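Local coordinates for putative acyl-CoA dehydrogenase (Burkholderia xenovorans, PDB 5JSC), which belongs to the acyl-CoA dehydrogenase family and binds flavin-adenine dinucleotide, although its precise function has not been established, at residues T176-G181 with D185-F190; A217-V222 with P227-H232; E279-A284 with A302-M307. All blocks are in the same frame, centred on the assembly; numbering follows the deposited sequence. Where two conformers were deposited one is given.

Contact 1 (T176-G181 with D185-F190); sequences TWISNG and DFYVVF. With FAD (flavin-adenine dinucleotide), chain M.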
loop_
_atom_site.group_PDB
_atom_site.type_symbol
_atom_site.label_atom_id
_atom_site.label_comp_id
_atom_site.label_asym_id
_atom_site.label_seq_id
_atom_site.Cartn_x
_atom_site.Cartn_y
_atom_site.Cartn_z
ATOM N N THR C 176 24.644 18.768 14.776
ATOM C CA THR C 176 24.619 18.871 13.325
ATOM C C THR C 176 23.186 18.807 12.802
ATOM O O THR C 176 22.227 18.577 13.550
ATOM C CB THR C 176 25.525 17.808 12.675
ATOM O OG1 THR C 176 25.814 18.214 11.335
ATOM C CG2 THR C 176 24.867 16.414 12.671
ATOM N N TRP C 177 23.061 19.048 11.492
ATOM C CA TRP C 177 21.775 19.271 10.815
ATOM C C TRP C 177 21.037 20.461 11.410
ATOM O O TRP C 177 19.806 20.468 11.459
ATOM C CB TRP C 177 20.849 18.042 10.850
ATOM C CG TRP C 177 21.521 16.716 10.608
ATOM C CD1 TRP C 177 21.643 15.685 11.500
ATOM C CD2 TRP C 177 22.159 16.284 9.404
ATOM N NE1 TRP C 177 22.330 14.634 10.921
ATOM C CE2 TRP C 177 22.661 14.984 9.638
ATOM C CE3 TRP C 177 22.365 16.873 8.150
ATOM C CZ2 TRP C 177 23.359 14.269 8.667
ATOM C CZ3 TRP C 177 23.049 16.157 7.184
ATOM C CH2 TRP C 177 23.543 14.872 7.447
ATOM N N ILE C 178 21.765 21.472 11.873
ATOM C CA ILE C 178 21.139 22.542 12.646
ATOM C C ILE C 178 20.572 23.580 11.683
ATOM O O ILE C 178 21.321 24.272 10.987
ATOM C CB ILE C 178 22.122 23.176 13.638
ATOM C CG1 ILE C 178 22.642 22.110 14.610
ATOM C CG2 ILE C 178 21.438 24.319 14.395
ATOM C CD1 ILE C 178 21.543 21.245 15.210
ATOM N N SER C 179 19.238 23.687 11.651
ATOM C CA SER C 179 18.568 24.687 10.833
ATOM C C SER C 179 18.958 26.095 11.264
ATOM O O SER C 179 19.035 26.393 12.459
ATOM C CB SER C 179 17.055 24.511 10.942
ATOM O OG SER C 179 16.655 23.290 10.349
ATOM N N ASN C 180 19.163 26.976 10.280
ATOM C CA ASN C 180 19.716 28.315 10.469
ATOM C C ASN C 180 21.149 28.285 10.987
ATOM O O ASN C 180 21.689 29.331 11.376
ATOM C CB ASN C 180 18.846 29.186 11.401
ATOM C CG ASN C 180 17.539 29.601 10.755
ATOM O OD1 ASN C 180 17.411 29.593 9.526
ATOM N ND2 ASN C 180 16.563 29.974 11.573
ATOM N N GLY C 181 21.788 27.115 11.004
ATOM C CA GLY C 181 23.172 27.056 11.426
ATOM C C GLY C 181 24.036 27.959 10.572
ATOM O O GLY C 181 23.936 27.941 9.341
ATOM N N ASP C 185 21.280 34.031 15.376
ATOM C CA ASP C 185 21.842 34.903 16.397
ATOM C C ASP C 185 22.025 34.200 17.734
ATOM O O ASP C 185 22.838 34.647 18.556
ATOM C CB ASP C 185 20.950 36.138 16.563
ATOM C CG ASP C 185 20.990 37.031 15.341
ATOM O OD1 ASP C 185 22.063 37.627 15.090
ATOM O OD2 ASP C 185 19.978 37.123 14.621
ATOM N N PHE C 186 21.309 33.106 17.958
ATOM C CA PHE C 186 21.506 32.290 19.145
ATOM C C PHE C 186 21.018 30.889 18.828
ATOM O O PHE C 186 20.229 30.678 17.896
ATOM C CB PHE C 186 20.763 32.860 20.365
ATOM C CG PHE C 186 19.268 32.826 20.225
ATOM C CD1 PHE C 186 18.542 31.691 20.593
ATOM C CD2 PHE C 186 18.578 33.916 19.698
ATOM C CE1 PHE C 186 17.158 31.650 20.440
ATOM C CE2 PHE C 186 17.209 33.884 19.557
ATOM C CZ PHE C 186 16.491 32.750 19.926
ATOM N N TYR C 187 21.489 29.943 19.634
ATOM C CA TYR C 187 21.135 28.534 19.543
ATOM C C TYR C 187 20.650 28.083 20.905
ATOM O O TYR C 187 21.329 28.325 21.902
ATOM C CB TYR C 187 22.347 27.685 19.125
ATOM C CG TYR C 187 22.917 28.078 17.792
ATOM C CD1 TYR C 187 23.880 29.079 17.690
ATOM C CD2 TYR C 187 22.494 27.451 16.630
ATOM C CE1 TYR C 187 24.392 29.446 16.460
ATOM C CE2 TYR C 187 23.003 27.806 15.400
ATOM C CZ TYR C 187 23.946 28.801 15.316
ATOM O OH TYR C 187 24.437 29.155 14.074
ATOM N N VAL C 188 19.488 27.439 20.959
ATOM C CA VAL C 188 19.113 26.686 22.154
ATOM C C VAL C 188 19.810 25.332 22.050
ATOM O O VAL C 188 19.487 24.521 21.178
ATOM C CB VAL C 188 17.595 26.528 22.291
ATOM C CG1 VAL C 188 17.271 25.624 23.469
ATOM C CG2 VAL C 188 16.942 27.884 22.493
ATOM N N VAL C 189 20.781 25.088 22.930
ATOM C CA VAL C 189 21.666 23.926 22.846
ATOM C C VAL C 189 21.355 22.991 24.004
ATOM O O VAL C 189 21.305 23.426 25.164
ATOM C CB VAL C 189 23.149 24.340 22.881
ATOM C CG1 VAL C 189 24.061 23.109 22.782
ATOM C CG2 VAL C 189 23.466 25.333 21.768
ATOM N N PHE C 190 21.190 21.705 23.702
ATOM C CA PHE C 190 20.983 20.689 24.725
ATOM C C PHE C 190 22.276 19.912 24.892
ATOM O O PHE C 190 22.887 19.497 23.901
ATOM C CB PHE C 190 19.813 19.772 24.358
ATOM C CG PHE C 190 18.522 20.520 24.216
ATOM C CD1 PHE C 190 18.205 21.155 23.020
ATOM C CD2 PHE C 190 17.661 20.649 25.295
ATOM C CE1 PHE C 190 17.034 21.887 22.890
ATOM C CE2 PHE C 190 16.483 21.375 25.172
ATOM C CZ PHE C 190 16.170 21.999 23.967
HETATM P PA FAD M . 19.099 8.194 12.965
HETATM O O1A FAD M . 18.822 8.575 14.370
HETATM O O2A FAD M . 20.405 7.445 12.688
HETATM O O5B FAD M . 17.865 7.343 12.440
HETATM C C5B FAD M . 17.921 6.746 11.129
HETATM C C4B FAD M . 16.553 6.170 10.876
HETATM O O4B FAD M . 16.311 5.112 11.821
HETATM C C3B FAD M . 15.390 7.122 11.120
HETATM O O3B FAD M . 15.181 8.041 10.044
HETATM C C2B FAD M . 14.227 6.149 11.327
HETATM O O2B FAD M . 13.705 5.733 10.064
HETATM C C1B FAD M . 14.919 4.958 12.014
HETATM N N9A FAD M . 14.680 4.836 13.448
HETATM C C8A FAD M . 14.969 5.757 14.420
HETATM N N7A FAD M . 14.728 5.341 15.639
HETATM C C5A FAD M . 14.242 4.052 15.458
HETATM C C6A FAD M . 13.817 3.064 16.364
HETATM N N6A FAD M . 13.788 3.233 17.690
HETATM N N1A FAD M . 13.399 1.881 15.857
HETATM C C2A FAD M . 13.402 1.716 14.528
HETATM N N3A FAD M . 13.781 2.577 13.576
HETATM C C4A FAD M . 14.199 3.732 14.112
HETATM N N1 FAD M . 18.057 18.631 14.216
HETATM C C2 FAD M . 18.173 19.620 15.156
HETATM O O2 FAD M . 18.582 19.390 16.307
HETATM N N3 FAD M . 17.843 20.908 14.826
HETATM C C4 FAD M . 17.384 21.334 13.595
HETATM O O4 FAD M . 17.201 22.528 13.378
HETATM C C4X FAD M . 17.235 20.292 12.622
HETATM N N5 FAD M . 16.868 20.625 11.416
HETATM C C5X FAD M . 16.920 19.654 10.427
HETATM C C6 FAD M . 16.685 20.032 9.107
HETATM C C7 FAD M . 16.826 19.123 8.064
HETATM C C7M FAD M . 16.607 19.585 6.646
HETATM C C8 FAD M . 17.189 17.793 8.351
HETATM C C8M FAD M . 17.357 16.775 7.249
HETATM C C9 FAD M . 17.405 17.409 9.671
HETATM C C9A FAD M . 17.282 18.328 10.709
HETATM N N10 FAD M . 17.593 17.995 12.045
HETATM C C10 FAD M . 17.608 18.963 13.019
HETATM C "C1'" FAD M . 18.052 16.634 12.352
HETATM C "C2'" FAD M . 16.918 15.617 12.436
HETATM O "O2'" FAD M . 16.122 15.838 13.600
HETATM C "C3'" FAD M . 17.509 14.209 12.484
HETATM O "O3'" FAD M . 18.078 13.988 11.201
HETATM C "C4'" FAD M . 16.487 13.116 12.793
HETATM O "O4'" FAD M . 16.103 13.211 14.166
HETATM C "C5'" FAD M . 17.032 11.733 12.496
HETATM O "O5'" FAD M . 18.252 11.568 13.247
HETATM P P FAD M . 19.521 10.968 12.428
HETATM O O1P FAD M . 19.751 11.726 11.167
HETATM O O2P FAD M . 20.696 10.893 13.354
HETATM O O3P FAD M . 19.073 9.488 12.041
#
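Y187 places its CG beside the backbone N (chi1 -60°), which swings the ring from strand 186-192 toward I178 and G181. I178 adopts a similar rotation (chi1 -59°). Its CG1 branch turns to the flavin and CG2 is left to meet the tyrosine. This is the beta domain of the acyl-CoA dehydrogenase fold, and the contact joins its two sheets: strand 168-179 ends in one, strand 186-192 lies in the other. A type II turn runs from I178 to G181. It is closed by G181 N to I178 O, and N180 takes its left-handed position (phi 64°).

I178 CG2 lies at the ring edge of Y187, 4.0 Å from CE2. Further along the same ring, the phenolic OH is 3.6 Å from G181 CA. The link between the two segments is small, buried and mostly apolar. The Y187 OH is hydrogen-bonded to G182 N, just beyond the turn. N180 ND2 bonds to A142 O.

Segment 176-181 also lines the FAD pocket. I178 CD1 sits 3.7 Å from FAD O2, and W177 CB is 3.5 Å from FAD N10. S179 grips the flavin twice: its backbone N donates to FAD O4 at 2.9 Å, and S179 OG donates to FAD N5 at 2.9 Å.

Contact 2 (A217-V222 with P227-H232); sequences AERIDV and PLARLH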
loop_
_atom_site.group_PDB
_atom_site.type_symbol
_atom_site.label_atom_id
_atom_site.label_comp_id
_atom_site.label_asym_id
_atom_site.label_seq_id
_atom_site.Cartn_x
_atom_site.Cartn_y
_atom_site.Cartn_z
ATOM N N ALA C 217 31.433 24.498 11.804
ATOM C CA ALA C 217 32.409 23.550 11.277
ATOM C C ALA C 217 32.179 23.264 9.803
ATOM O O ALA C 217 33.136 22.985 9.068
ATOM C CB ALA C 217 32.361 22.252 12.082
ATOM N N GLU C 218 30.931 23.334 9.355
ATOM C CA GLU C 218 30.572 22.905 8.014
ATOM C C GLU C 218 29.198 23.461 7.698
ATOM O O GLU C 218 28.313 23.432 8.555
ATOM C CB GLU C 218 30.569 21.369 7.929
ATOM C CG GLU C 218 30.133 20.773 6.616
ATOM C CD GLU C 218 29.957 19.267 6.708
ATOM O OE1 GLU C 218 30.264 18.695 7.777
ATOM O OE2 GLU C 218 29.510 18.655 5.716
ATOM N N ARG C 219 29.029 23.980 6.486
ATOM C CA ARG C 219 27.699 24.293 5.984
ATOM C C ARG C 219 27.196 23.089 5.201
ATOM O O ARG C 219 27.934 22.510 4.397
ATOM C CB ARG C 219 27.712 25.552 5.114
ATOM C CG ARG C 219 28.130 26.826 5.864
ATOM C CD ARG C 219 27.285 27.069 7.110
ATOM N NE ARG C 219 25.859 27.110 6.800
ATOM C CZ ARG C 219 25.219 28.201 6.396
ATOM N NH1 ARG C 219 25.873 29.349 6.267
ATOM N NH2 ARG C 219 23.925 28.145 6.121
ATOM N N ILE C 220 25.963 22.692 5.467
ATOM C CA ILE C 220 25.419 21.430 4.975
ATOM C C ILE C 220 24.459 21.710 3.827
ATOM O O ILE C 220 23.576 22.568 3.939
ATOM C CB ILE C 220 24.717 20.662 6.109
ATOM C CG1 ILE C 220 25.720 20.329 7.217
ATOM C CG2 ILE C 220 24.070 19.392 5.583
ATOM C CD1 ILE C 220 25.074 19.789 8.482
ATOM N N ASP C 221 24.613 20.968 2.727
ATOM C CA ASP C 221 23.736 21.085 1.567
ATOM C C ASP C 221 22.765 19.919 1.549
ATOM O O ASP C 221 23.190 18.762 1.611
ATOM C CB ASP C 221 24.544 21.092 0.269
ATOM C CG ASP C 221 25.504 22.250 0.190
ATOM O OD1 ASP C 221 25.123 23.365 0.601
ATOM O OD2 ASP C 221 26.643 22.041 -0.271
ATOM N N VAL C 222 21.468 20.214 1.466
ATOM C CA VAL C 222 20.454 19.172 1.368
ATOM C C VAL C 222 19.641 19.368 0.086
ATOM O O VAL C 222 19.721 20.399 -0.590
ATOM C CB VAL C 222 19.537 19.117 2.604
ATOM C CG1 VAL C 222 20.308 18.550 3.796
ATOM C CG2 VAL C 222 18.948 20.493 2.915
ATOM N N PRO C 227 19.335 26.923 5.079
ATOM C CA PRO C 227 20.546 27.149 5.890
ATOM C C PRO C 227 20.690 26.067 6.953
ATOM O O PRO C 227 19.819 25.902 7.806
ATOM C CB PRO C 227 20.309 28.526 6.513
ATOM C CG PRO C 227 19.214 29.144 5.723
ATOM C CD PRO C 227 18.389 28.049 5.142
ATOM N N LEU C 228 21.806 25.334 6.898
ATOM C CA LEU C 228 22.057 24.210 7.790
ATOM C C LEU C 228 23.541 24.160 8.107
ATOM O O LEU C 228 24.374 24.454 7.247
ATOM C CB LEU C 228 21.631 22.873 7.162
ATOM C CG LEU C 228 20.175 22.422 7.148
ATOM C CD1 LEU C 228 20.041 21.212 6.235
ATOM C CD2 LEU C 228 19.739 22.074 8.549
ATOM N N ALA C 229 23.880 23.782 9.341
ATOM C CA ALA C 229 25.302 23.689 9.664
ATOM C C ALA C 229 25.578 22.599 10.687
ATOM O O ALA C 229 24.693 22.158 11.434
ATOM C CB ALA C 229 25.861 25.016 10.193
ATOM N N ARG C 230 26.841 22.175 10.703
ATOM C CA ARG C 230 27.412 21.422 11.808
ATOM C C ARG C 230 28.109 22.412 12.727
ATOM O O ARG C 230 28.911 23.230 12.269
ATOM C CB ARG C 230 28.400 20.367 11.302
ATOM C CG ARG C 230 29.014 19.485 12.384
ATOM C CD ARG C 230 29.712 18.284 11.735
ATOM N NE ARG C 230 30.455 17.470 12.689
ATOM C CZ ARG C 230 30.776 16.189 12.502
ATOM N NH1 ARG C 230 30.405 15.551 11.393
ATOM N NH2 ARG C 230 31.465 15.534 13.433
ATOM N N LEU C 231 27.771 22.364 14.011
ATOM C CA LEU C 231 28.362 23.232 15.016
ATOM C C LEU C 231 29.383 22.439 15.807
ATOM O O LEU C 231 29.068 21.360 16.309
ATOM C CB LEU C 231 27.299 23.767 15.970
ATOM C CG LEU C 231 26.052 24.397 15.369
ATOM C CD1 LEU C 231 25.141 24.838 16.492
ATOM C CD2 LEU C 231 26.437 25.560 14.479
ATOM N N HIS C 232 30.588 22.975 15.938
ATOM C CA HIS C 232 31.597 22.374 16.795
ATOM C C HIS C 232 31.822 23.272 18.002
ATOM O O HIS C 232 32.085 24.469 17.852
ATOM C CB HIS C 232 32.916 22.158 16.053
ATOM C CG HIS C 232 33.990 21.578 16.919
ATOM N ND1 HIS C 232 33.920 20.300 17.432
ATOM C CD2 HIS C 232 35.144 22.109 17.389
ATOM C CE1 HIS C 232 34.993 20.064 18.168
ATOM N NE2 HIS C 232 35.751 21.146 18.157
HETATM O O HOH W 1 23.496 25.392 4.323
#
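R219 and I220 both donate to the carbonyl of L228. The side chain of R219 is bent at chi2 and chi3 (-54° and -55°), which folds it back over the neighbouring strand. R219 NE then reaches L228 O at 3.1 Å in an almost straight bond (174°), with the oxygen in the guanidinium plane. I220 N reaches L228 O at 3.0 Å. Each donor stands well out of the carbonyl plane, on opposite faces, rather than on a lone pair. R219 NH1 also forms a salt bridge with D54.

Two further backbone bonds join the strands: R230 N to E218 O and A217 N to R230 O, each 2.9 Å. The strands form an antiparallel beta hairpin in the middle domain. A217 and E218 both face R230, which makes a classic beta bulge. R219 and A229 are a non-hydrogen-bonded pair.

One water bridges the strands. It accepts from L228 N at 3.1 Å and lies 2.9 Å from I220 O; its bond from R219 NH2 is weak.

Apolar contacts gather on L228, which also touches FAD. I220 CB is 3.9 Å from L228 CB. In one of two L228 conformers, both V222 methyls pack on L228 CD1.

On the face of E218 and R230, the E218 carboxylate passes the R230 chain, OE1 to CD 4.0 Å. Their charged atoms are not in contact, and R230 NE is paired with D174.

Contact 3 (E279-A284 with A302-M307); sequences EGVARA and AKLAQM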
loop_
_atom_site.group_PDB
_atom_site.type_symbol
_atom_site.label_atom_id
_atom_site.label_comp_id
_atom_site.label_asym_id
_atom_site.label_seq_id
_atom_site.Cartn_x
_atom_site.Cartn_y
_atom_site.Cartn_z
ATOM N N GLU C 279 -1.597 21.948 -8.605
ATOM C CA GLU C 279 -0.886 21.683 -9.853
ATOM C C GLU C 279 -1.470 20.472 -10.571
ATOM O O GLU C 279 -1.629 20.483 -11.802
ATOM C CB GLU C 279 0.601 21.454 -9.564
ATOM C CG GLU C 279 1.305 22.627 -8.926
ATOM C CD GLU C 279 1.587 23.751 -9.884
ATOM O OE1 GLU C 279 1.766 23.483 -11.084
ATOM O OE2 GLU C 279 1.658 24.905 -9.424
ATOM N N GLY C 280 -1.782 19.416 -9.813
ATOM C CA GLY C 280 -2.253 18.179 -10.417
ATOM C C GLY C 280 -3.626 18.316 -11.050
ATOM O O GLY C 280 -3.849 17.852 -12.171
ATOM N N VAL C 281 -4.572 18.952 -10.347
ATOM C CA VAL C 281 -5.900 19.087 -10.931
ATOM C C VAL C 281 -5.857 20.018 -12.142
ATOM O O VAL C 281 -6.529 19.757 -13.149
ATOM C CB VAL C 281 -6.930 19.526 -9.864
ATOM C CG1 VAL C 281 -6.774 20.996 -9.458
ATOM C CG2 VAL C 281 -8.358 19.230 -10.340
ATOM N N ALA C 282 -5.054 21.087 -12.087
ATOM C CA ALA C 282 -4.950 21.969 -13.243
ATOM C C ALA C 282 -4.371 21.241 -14.451
ATOM O O ALA C 282 -4.824 21.446 -15.581
ATOM C CB ALA C 282 -4.104 23.191 -12.901
ATOM N N ARG C 283 -3.359 20.397 -14.232
ATOM C CA ARG C 283 -2.751 19.667 -15.343
ATOM C C ARG C 283 -3.698 18.608 -15.891
ATOM O O ARG C 283 -3.792 18.427 -17.111
ATOM C CB ARG C 283 -1.434 19.039 -14.892
ATOM C CG ARG C 283 -0.673 18.331 -16.009
ATOM C CD ARG C 283 -0.175 19.326 -17.057
ATOM N NE ARG C 283 0.763 18.668 -17.965
ATOM C CZ ARG C 283 1.630 19.299 -18.751
ATOM N NH1 ARG C 283 1.686 20.627 -18.763
ATOM N NH2 ARG C 283 2.453 18.591 -19.519
ATOM N N ALA C 284 -4.435 17.927 -15.006
ATOM C CA ALA C 284 -5.433 16.963 -15.457
ATOM C C ALA C 284 -6.474 17.630 -16.351
ATOM O O ALA C 284 -6.877 17.074 -17.381
ATOM C CB ALA C 284 -6.101 16.302 -14.246
ATOM N N ALA C 302 -9.294 8.767 -10.165
ATOM C CA ALA C 302 -9.057 8.046 -8.919
ATOM C C ALA C 302 -7.799 8.545 -8.224
ATOM O O ALA C 302 -7.742 8.598 -6.987
ATOM C CB ALA C 302 -8.966 6.546 -9.202
ATOM N N LYS C 303 -6.779 8.903 -9.003
ATOM C CA LYS C 303 -5.553 9.433 -8.412
ATOM C C LYS C 303 -5.796 10.795 -7.778
ATOM O O LYS C 303 -5.336 11.050 -6.655
ATOM C CB LYS C 303 -4.446 9.525 -9.463
ATOM C CG LYS C 303 -3.143 10.062 -8.915
ATOM C CD LYS C 303 -1.979 9.161 -9.311
ATOM C CE LYS C 303 -1.363 9.593 -10.618
ATOM N NZ LYS C 303 -0.609 8.481 -11.263
ATOM N N LEU C 304 -6.516 11.680 -8.472
ATOM C CA LEU C 304 -6.873 12.970 -7.888
ATOM C C LEU C 304 -7.710 12.772 -6.635
ATOM O O LEU C 304 -7.525 13.480 -5.637
ATOM C CB LEU C 304 -7.645 13.814 -8.909
ATOM C CG LEU C 304 -6.865 14.312 -10.125
ATOM C CD1 LEU C 304 -7.800 14.932 -11.165
ATOM C CD2 LEU C 304 -5.775 15.299 -9.711
ATOM N N ALA C 305 -8.644 11.812 -6.671
ATOM C CA ALA C 305 -9.492 11.548 -5.510
ATOM C C ALA C 305 -8.659 11.154 -4.302
ATOM O O ALA C 305 -8.900 11.639 -3.189
ATOM C CB ALA C 305 -10.507 10.451 -5.829
ATOM N N GLN C 306 -7.665 10.282 -4.508
ATOM C CA GLN C 306 -6.833 9.841 -3.395
ATOM C C GLN C 306 -5.956 10.971 -2.887
ATOM O O GLN C 306 -5.727 11.087 -1.674
ATOM C CB GLN C 306 -5.977 8.639 -3.808
ATOM C CG GLN C 306 -5.009 8.200 -2.696
ATOM C CD GLN C 306 -5.710 7.684 -1.439
ATOM O OE1 GLN C 306 -5.634 8.299 -0.359
ATOM N NE2 GLN C 306 -6.366 6.540 -1.562
ATOM N N MET C 307 -5.469 11.824 -3.794
ATOM C CA MET C 307 -4.734 13.009 -3.359
ATOM C C MET C 307 -5.598 13.855 -2.436
ATOM O O MET C 307 -5.164 14.261 -1.352
ATOM C CB MET C 307 -4.275 13.820 -4.571
ATOM C CG MET C 307 -3.227 13.091 -5.418
ATOM S SD MET C 307 -3.031 13.789 -7.069
ATOM C CE MET C 307 -2.274 15.355 -6.653
#
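The mainly helical C-terminal domain of the acyl-CoA dehydrogenase fold supplies both segments. Segment 279-284 lies near the end of helix 250-286, and segment 302-307 near the start of helix 298-325. The two helices follow each other in the chain and run nearly antiparallel here, with a crossing angle of -161°. The short connection between them carries R287, M289, F290, L294 and F297 of an FAD pocket.

The axes are 10.7 Å apart, so the contact is a light one that depends on a single long side chain. L304 has its CG beside the backbone N (chi1 -68°), which turns CG toward helix 250-286. Its chi2 (170°) then spreads the two methyls. CD1 meets the methyl of A284, with L304 CD1 3.8 Å from A284 CB. CD2 settles on the backbone one turn earlier, with L304 CD2 3.9 Å from G280 C and equally far from V281 N. One turn further along helix 298-325, M307 adds a looser neighbour: its CE is 4.7 Å from G280 CA. The lack of a side chain on G280 leaves room for this methyl.

M277 packs on both L304 and M307, and L356 of helix 332-356 also touches L304. A neighbouring subunit covers the outer sides, with its L397 on V281 and its Q389 on A305.

Every contact between the segments is of the van der Waals kind. The helix pair is thus joined at this point by shape and burial, and no directional polar bond sets its register.

Overall arrangement
Contacts 1, 2 and 3 follow one another along the chain. Contacts 1 and 2 are neighbours in the middle domain, their centres 10 Å apart. Of contact 1, only strand 168-179 shares a sheet with contact 2, where it pairs with strand 228-233; N180 N to P227 O and I178 N to A229 O are probable hydrogen bonds between them. Together they bring W177, I178, S179 and L228 to one FAD. Contact 3 is in the helical C-terminal domain, its centre 38 Å from contact 1 and 37 Å from contact 2. The loop after helix 250-286 carries R287, and R287 of a second subunit bonds to the FAD held by contacts 1 and 2.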